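4'-phospho-dehydrooxetanocin synthase (Bacillus megaterium, PDB 5UL3) catalyses the oxidative ring contraction of dAMP to an oxetane aldehyde in oxetanocin A biosynthesis, using cobalamin, a [4Fe-4S] cluster and S-adenosylmethionine. Local coordinates at residues K190-A193 against F194-D198; I213-N217 against V218-F222. One frame throughout, in Å; residues are numbered along the deposited sequence.

Contact 1. Residues K190-A193 against F194-D198; sequences KKLA and FEILD
Four successive i to i+4 bonds tie 190-193 to 194-198 as one run of alpha helix, from Phe194 N to Lys190 O at 2.9 Å through to Leu197 N to Ala193 O at 2.8 Å, the latter with an N-H...O angle of 168°. Lys190 lays its methylenes across the Phe194 ring: with CG anti to the backbone N (chi1 168°) and the chain extended beyond it, CE comes over one face, 4.2 Å from the ring centroid and displaced toward the rim. This is a CH-pi contact, for which lysine suits a half-exposed site because its long aliphatic arm can cover a ring. Phe227 and Tyr231 meet the same ring edge-to-face. The helix is the crossover of a beta-alpha-beta unit between strands 180-184 and 212-216 of the Rossmann-type cobalamin domain, so one side of it lies against the sheet. There Ile196 and Leu197 pack on Leu183, while Ile196 CD1 also meets Leu192 CG at 4.2 Å. On another flank Lys191 and Glu195 run side by side in the same direction. Glu195 OE2 rests 3.5 Å from Lys191 CE but 4.7 Å from Lys191 NZ, so their opposite charges probably attract without forming a salt bridge. One turn beyond Phe194, Asp198 makes a salt bridge to Arg230 and a hydrogen bond to the hydroxyl of Tyr231.

Contact 2. Residues I213-N217 against V218-F222; sequences ITVGN and VIPSF. With EDO (1,2-ethanediol), chain B.
With chi1 at -143°, well away from a staggered value, and psi at -179°, Asn217 brings its amide back beside its own peptide link, where OD1 accepts the N-H of Val218 at 2.8 Å. The bond is bent: the N-H...O angle is 131°, and the donor approaches the oxygen from the side of its C=O, tilted from the carbonyl plane. Asparagine suits this place because the other end of its amide, ND2, can donate to Ser184 OG beside the cobalamin. Where strand 213-216 gives way to helix 218-222, Pro220 turns its ring back on the strand. Its CB meets Val215 CG2 at 3.6 Å, and CD lies 3.4 Å from Asn217 O; proline fits an early helical position, lacking an N-H to pair. The first turn is closed by a weak bond from Ser221 N to Asn217 O at 3.4 Å. Ser221 OG receives a bond from O1 of an ethanediol at 2.8 Å and is also hydrogen-bonded to Asp238 O. Cobalamin touches Thr214, Gly216 and Asn217; with both ends of the Asn217 amide engaged, its rotation is probably restricted where it lines the cobalamin pocket.

The two contacts come in series along the chain, contact 1 on helix 190-205 and contact 2 where the following strand, 212-216, runs into helix 218-222. Their centres lie 12 Å apart within the cobalamin-binding Rossmann domain. They meet directly where the helix lies on the parallel part of the sheet: Leu197 CD2 packs against Ile213 CG2 at 3.8 Å, and Leu197 CD1 approaches Val215 CG1 at 4.1 Å. Strand 212-216 sits between strands 180-184 and 235-237. Contact 1 thus belongs to the helical layer over the sheet, whereas contact 2 lies at the C-terminal end of strand 212-216 and the helix that follows, where residues reach the cofactor.

Contact 1. Residues K190-A193 against F194-D198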
loop_
_atom_site.group_PDB
_atom_site.type_symbol
_atom_site.label_atom_id
_atom_site.label_comp_id
_atom_site.label_asym_id
_atom_site.label_seq_id
_atom_site.Cartn_x
_atom_site.Cartn_y
_atom_site.Cartn_z
ATOM N N LYS A 190 2.433 -8.945 -15.131
ATOM C CA LYS A 190 1.839 -9.336 -16.409
ATOM C C LYS A 190 2.229 -10.758 -16.802
ATOM O O LYS A 190 1.369 -11.573 -17.155
ATOM C CB LYS A 190 2.259 -8.384 -17.526
ATOM C CG LYS A 190 1.886 -8.951 -18.903
ATOM C CD LYS A 190 2.651 -8.319 -20.047
ATOM C CE LYS A 190 2.326 -9.014 -21.369
ATOM N NZ LYS A 190 3.233 -8.568 -22.469
ATOM N N LYS A 191 3.532 -11.057 -16.786
ATOM C CA LYS A 191 4.010 -12.371 -17.216
ATOM C C LYS A 191 3.441 -13.488 -16.342
ATOM O O LYS A 191 2.981 -14.515 -16.854
ATOM C CB LYS A 191 5.545 -12.376 -17.208
ATOM C CG LYS A 191 6.200 -13.747 -17.320
ATOM C CD LYS A 191 7.720 -13.613 -17.305
ATOM C CE LYS A 191 8.407 -14.970 -17.280
ATOM N NZ LYS A 191 9.895 -14.838 -17.241
ATOM N N LEU A 192 3.430 -13.288 -15.023
ATOM C CA LEU A 192 2.817 -14.247 -14.106
ATOM C C LEU A 192 1.324 -14.421 -14.386
ATOM O O LEU A 192 0.803 -15.545 -14.409
ATOM C CB LEU A 192 3.048 -13.765 -12.677
ATOM C CG LEU A 192 2.811 -14.634 -11.467
ATOM C CD1 LEU A 192 3.571 -15.936 -11.624
ATOM C CD2 LEU A 192 3.341 -13.864 -10.284
ATOM N N ALA A 193 0.611 -13.307 -14.581
ATOM C CA ALA A 193 -0.811 -13.378 -14.890
ATOM C C ALA A 193 -1.065 -14.170 -16.166
ATOM O O ALA A 193 -1.974 -15.005 -16.213
ATOM C CB ALA A 193 -1.392 -11.963 -15.028
ATOM N N PHE A 194 -0.293 -13.896 -17.221
ATOM C CA PHE A 194 -0.537 -14.575 -18.491
ATOM C C PHE A 194 -0.257 -16.067 -18.378
ATOM O O PHE A 194 -0.988 -16.878 -18.955
ATOM C CB PHE A 194 0.309 -13.966 -19.605
ATOM C CG PHE A 194 -0.305 -12.750 -20.248
ATOM C CD1 PHE A 194 -1.133 -11.906 -19.528
ATOM C CD2 PHE A 194 -0.059 -12.462 -21.580
ATOM C CE1 PHE A 194 -1.693 -10.771 -20.133
ATOM C CE2 PHE A 194 -0.622 -11.339 -22.193
ATOM C CZ PHE A 194 -1.439 -10.497 -21.466
ATOM N N GLU A 195 0.784 -16.442 -17.637
ATOM C CA GLU A 195 1.074 -17.862 -17.421
ATOM C C GLU A 195 -0.072 -18.557 -16.695
ATOM O O GLU A 195 -0.484 -19.663 -17.069
ATOM C CB GLU A 195 2.368 -18.029 -16.628
ATOM C CG GLU A 195 3.635 -17.649 -17.389
ATOM C CD GLU A 195 4.899 -18.011 -16.629
ATOM O OE1 GLU A 195 4.841 -18.956 -15.811
ATOM O OE2 GLU A 195 5.945 -17.358 -16.852
ATOM N N ILE A 196 -0.588 -17.926 -15.638
ATOM C CA ILE A 196 -1.673 -18.536 -14.878
ATOM C C ILE A 196 -2.942 -18.580 -15.712
ATOM O O ILE A 196 -3.641 -19.598 -15.735
ATOM C CB ILE A 196 -1.886 -17.795 -13.546
ATOM C CG1 ILE A 196 -0.653 -17.944 -12.656
ATOM C CG2 ILE A 196 -3.120 -18.334 -12.824
ATOM C CD1 ILE A 196 -0.656 -17.033 -11.440
ATOM N N LEU A 197 -3.260 -17.480 -16.416
ATOM C CA LEU A 197 -4.436 -17.462 -17.284
ATOM C C LEU A 197 -4.328 -18.515 -18.385
ATOM O O LEU A 197 -5.308 -19.199 -18.698
ATOM C CB LEU A 197 -4.618 -16.065 -17.892
ATOM C CG LEU A 197 -5.164 -15.041 -16.881
ATOM C CD1 LEU A 197 -5.072 -13.595 -17.414
ATOM C CD2 LEU A 197 -6.607 -15.400 -16.505
ATOM N N ASP A 198 -3.148 -18.642 -18.999
ATOM C CA ASP A 198 -2.944 -19.681 -20.011
ATOM C C ASP A 198 -3.350 -21.055 -19.484
ATOM O O ASP A 198 -4.108 -21.783 -20.133
ATOM C CB ASP A 198 -1.479 -19.700 -20.461
ATOM C CG ASP A 198 -1.127 -18.561 -21.411
ATOM O OD1 ASP A 198 -2.010 -17.779 -21.845
ATOM O OD2 ASP A 198 0.071 -18.448 -21.727
#

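Contact 2. Residues I213-N217 against V218-F222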
loop_
_atom_site.group_PDB
_atom_site.type_symbol
_atom_site.label_atom_id
_atom_site.label_comp_id
_atom_site.label_asym_id
_atom_site.label_seq_id
_atom_site.Cartn_x
_atom_site.Cartn_y
_atom_site.Cartn_z
ATOM N N ILE A 213 -14.061 -16.157 -15.575
ATOM C CA ILE A 213 -12.709 -15.701 -15.259
ATOM C C ILE A 213 -12.712 -14.179 -15.243
ATOM O O ILE A 213 -13.194 -13.545 -16.190
ATOM C CB ILE A 213 -11.683 -16.220 -16.279
ATOM C CG1 ILE A 213 -11.842 -17.729 -16.477
ATOM C CG2 ILE A 213 -10.271 -15.905 -15.814
ATOM C CD1 ILE A 213 -11.613 -18.530 -15.214
ATOM N N THR A 214 -12.161 -13.592 -14.183
ATOM C CA THR A 214 -12.041 -12.142 -14.112
ATOM C C THR A 214 -10.668 -11.775 -13.555
ATOM O O THR A 214 -10.052 -12.548 -12.819
ATOM C CB THR A 214 -13.195 -11.527 -13.274
ATOM O OG1 THR A 214 -13.054 -10.099 -13.215
ATOM C CG2 THR A 214 -13.245 -12.079 -11.856
ATOM N N VAL A 215 -10.163 -10.600 -13.940
ATOM C CA VAL A 215 -8.941 -10.074 -13.342
ATOM C C VAL A 215 -9.259 -8.667 -12.862
ATOM O O VAL A 215 -10.125 -7.987 -13.421
ATOM C CB VAL A 215 -7.725 -10.047 -14.297
ATOM C CG1 VAL A 215 -7.214 -11.488 -14.609
ATOM C CG2 VAL A 215 -8.055 -9.279 -15.571
ATOM N N GLY A 216 -8.562 -8.240 -11.814
ATOM C CA GLY A 216 -8.769 -6.903 -11.277
ATOM C C GLY A 216 -7.463 -6.285 -10.834
ATOM O O GLY A 216 -6.387 -6.850 -11.081
ATOM N N ASN A 217 -7.567 -5.156 -10.129
ATOM C CA ASN A 217 -6.452 -4.291 -9.754
ATOM C C ASN A 217 -5.953 -3.489 -10.959
ATOM O O ASN A 217 -6.497 -3.580 -12.068
ATOM C CB ASN A 217 -5.305 -5.064 -9.096
ATOM C CG ASN A 217 -4.637 -4.281 -7.964
ATOM O OD1 ASN A 217 -4.664 -3.043 -7.945
ATOM N ND2 ASN A 217 -4.040 -5.003 -7.017
ATOM N N VAL A 218 -4.927 -2.674 -10.731
ATOM C CA VAL A 218 -4.691 -1.512 -11.591
ATOM C C VAL A 218 -4.122 -1.884 -12.967
ATOM O O VAL A 218 -4.380 -1.180 -13.953
ATOM C CB VAL A 218 -3.773 -0.516 -10.859
ATOM C CG1 VAL A 218 -2.400 -1.120 -10.640
ATOM C CG2 VAL A 218 -3.714 0.815 -11.623
ATOM N N ILE A 219 -3.383 -2.984 -13.078
ATOM C CA ILE A 219 -2.683 -3.289 -14.331
ATOM C C ILE A 219 -3.673 -3.636 -15.447
ATOM O O ILE A 219 -3.606 -3.008 -16.515
ATOM C CB ILE A 219 -1.616 -4.381 -14.112
ATOM C CG1 ILE A 219 -0.394 -3.793 -13.399
ATOM C CG2 ILE A 219 -1.187 -5.019 -15.421
ATOM C CD1 ILE A 219 0.135 -2.531 -14.053
ATOM N N PRO A 220 -4.622 -4.575 -15.275
ATOM C CA PRO A 220 -5.615 -4.784 -16.352
ATOM C C PRO A 220 -6.607 -3.646 -16.497
ATOM O O PRO A 220 -7.113 -3.411 -17.605
ATOM C CB PRO A 220 -6.323 -6.090 -15.944
ATOM C CG PRO A 220 -6.114 -6.191 -14.483
ATOM C CD PRO A 220 -4.765 -5.582 -14.204
ATOM N N SER A 221 -6.927 -2.940 -15.407
ATOM C CA SER A 221 -7.801 -1.773 -15.506
ATOM C C SER A 221 -7.222 -0.730 -16.453
ATOM O O SER A 221 -7.947 -0.126 -17.255
ATOM C CB SER A 221 -8.006 -1.155 -14.124
ATOM O OG SER A 221 -8.885 -0.038 -14.191
ATOM N N PHE A 222 -5.923 -0.490 -16.360
ATOM C CA PHE A 222 -5.311 0.557 -17.173
ATOM C C PHE A 222 -5.035 0.097 -18.600
ATOM O O PHE A 222 -5.092 0.911 -19.533
ATOM C CB PHE A 222 -4.022 1.052 -16.507
ATOM C CG PHE A 222 -4.247 2.102 -15.438
ATOM C CD1 PHE A 222 -5.514 2.332 -14.924
ATOM C CD2 PHE A 222 -3.189 2.851 -14.947
ATOM C CE1 PHE A 222 -5.723 3.288 -13.936
ATOM C CE2 PHE A 222 -3.392 3.807 -13.961
ATOM C CZ PHE A 222 -4.652 4.024 -13.458
HETATM C C1 EDO B . -10.574 2.693 -14.699
HETATM O O1 EDO B . -9.151 2.683 -14.934
HETATM C C2 EDO B . -11.329 2.389 -15.995
HETATM O O2 EDO B . -10.867 1.175 -16.601
#